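Local coordinates for protein phospholipase C-beta (PLC-beta) (Sepia officinalis, PDB 3QR0) that belongs to the beta class of phospholipase C proteins, combining PH, EF-hand-like, TIM-barrel and C2 domains in one calcium-binding chain, at residues R720-V723 against K729-G732. Numbering follows the deposited sequence.
Sequences RIIV and KFIG
V723 faces both I731 and G732 in a classic beta bulge, set in the antiparallel hairpin of strands 718-725 and 730-737 of the C2 domain. The bulge shows how one carbonyl can serve two amides. V723 O takes a bond from I731 N at 2.9 Å, the donor tilted 18° from the carbonyl plane, and a weak one from G732 N at 3.3 Å. The return bond, from V723 N to G732 O, is short at 2.8 Å and almost straight (174°), so both backbone polar atoms of V723 are satisfied within the hairpin. On the other edge of strand 718-725, R720 and I722 make backbone bonds to E674 and E672 of strand 669-676.

R720, a buried residue, has polar partners of its own: NE hydrogen-bonds to H733 ND1, while NH1 bonds to Y676 OH and to a glycerol, probably from the crystallisation liquor. I722 CG1 lies 3.5 Å above the guanidinium plane, over its centre. The other branch of this isoleucine, CG2, touches the F730 ring at CE1, the two side chains crossing at about a right angle. With V723 CG1 anti to the backbone N (chi1 -175°), that methyl meets I731 CD1 at 3.9 Å.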
loop_
_atom_site.group_PDB
_atom_site.type_symbol
_atom_site.label_atom_id
_atom_site.label_comp_id
_atom_site.label_asym_id
_atom_site.label_seq_id
_atom_site.Cartn_x
_atom_site.Cartn_y
_atom_site.Cartn_z
ATOM N N ARG A 720 8.130 -10.810 4.487
ATOM C CA ARG A 720 7.835 -10.441 3.118
ATOM C C ARG A 720 8.136 -11.580 2.162
ATOM O O ARG A 720 9.235 -12.136 2.187
ATOM C CB ARG A 720 8.659 -9.219 2.719
ATOM C CG ARG A 720 8.321 -8.687 1.351
ATOM C CD ARG A 720 9.034 -7.388 1.080
ATOM N NE ARG A 720 8.850 -6.967 -0.305
ATOM C CZ ARG A 720 9.821 -6.595 -1.135
ATOM N NH1 ARG A 720 11.096 -6.580 -0.755
ATOM N NH2 ARG A 720 9.509 -6.238 -2.370
ATOM N N ILE A 721 7.158 -11.905 1.319
ATOM C CA ILE A 721 7.327 -12.875 0.236
ATOM C C ILE A 721 7.549 -12.121 -1.073
ATOM O O ILE A 721 6.763 -11.240 -1.413
ATOM C CB ILE A 721 6.084 -13.791 0.108
ATOM C CG1 ILE A 721 5.978 -14.723 1.320
ATOM C CG2 ILE A 721 6.147 -14.624 -1.174
ATOM C CD1 ILE A 721 4.711 -15.609 1.321
ATOM N N ILE A 722 8.618 -12.457 -1.794
ATOM C CA ILE A 722 8.919 -11.839 -3.086
ATOM C C ILE A 722 9.042 -12.925 -4.151
ATOM O O ILE A 722 9.789 -13.884 -3.984
ATOM C CB ILE A 722 10.233 -11.011 -3.062
ATOM C CG1 ILE A 722 10.269 -10.037 -1.876
ATOM C CG2 ILE A 722 10.380 -10.233 -4.373
ATOM C CD1 ILE A 722 10.903 -10.597 -0.617
ATOM N N VAL A 723 8.297 -12.779 -5.239
ATOM C CA VAL A 723 8.375 -13.722 -6.344
ATOM C C VAL A 723 9.049 -13.047 -7.532
ATOM O O VAL A 723 8.685 -11.928 -7.904
ATOM C CB VAL A 723 6.991 -14.245 -6.762
ATOM C CG1 VAL A 723 7.141 -15.318 -7.832
ATOM C CG2 VAL A 723 6.221 -14.789 -5.550
ATOM N N LYS A 729 13.822 -10.701 -12.524
ATOM C CA LYS A 729 12.749 -9.746 -12.784
ATOM C C LYS A 729 11.624 -9.919 -11.767
ATOM O O LYS A 729 11.122 -11.021 -11.563
ATOM C CB LYS A 729 12.199 -9.915 -14.200
ATOM C CG LYS A 729 11.224 -8.828 -14.627
ATOM C CD LYS A 729 10.857 -8.990 -16.093
ATOM C CE LYS A 729 10.112 -7.777 -16.639
ATOM N NZ LYS A 729 8.767 -7.611 -16.022
ATOM N N PHE A 730 11.242 -8.815 -11.138
ATOM C CA PHE A 730 10.197 -8.800 -10.124
ATOM C C PHE A 730 8.840 -9.193 -10.708
ATOM O O PHE A 730 8.461 -8.713 -11.772
ATOM C CB PHE A 730 10.119 -7.394 -9.536
ATOM C CG PHE A 730 9.088 -7.232 -8.460
ATOM C CD1 PHE A 730 9.379 -7.576 -7.153
ATOM C CD2 PHE A 730 7.840 -6.697 -8.751
ATOM C CE1 PHE A 730 8.435 -7.406 -6.153
ATOM C CE2 PHE A 730 6.893 -6.528 -7.758
ATOM C CZ PHE A 730 7.193 -6.882 -6.459
ATOM N N ILE A 731 8.112 -10.066 -10.010
ATOM C CA ILE A 731 6.759 -10.444 -10.420
ATOM C C ILE A 731 5.746 -9.849 -9.450
ATOM O O ILE A 731 4.848 -9.103 -9.850
ATOM C CB ILE A 731 6.582 -11.972 -10.474
ATOM C CG1 ILE A 731 7.436 -12.567 -11.593
ATOM C CG2 ILE A 731 5.117 -12.334 -10.675
ATOM C CD1 ILE A 731 7.532 -14.070 -11.532
ATOM N N GLY A 732 5.888 -10.193 -8.177
ATOM C CA GLY A 732 4.994 -9.693 -7.144
ATOM C C GLY A 732 5.523 -9.962 -5.752
ATOM O O GLY A 732 6.503 -10.693 -5.575
#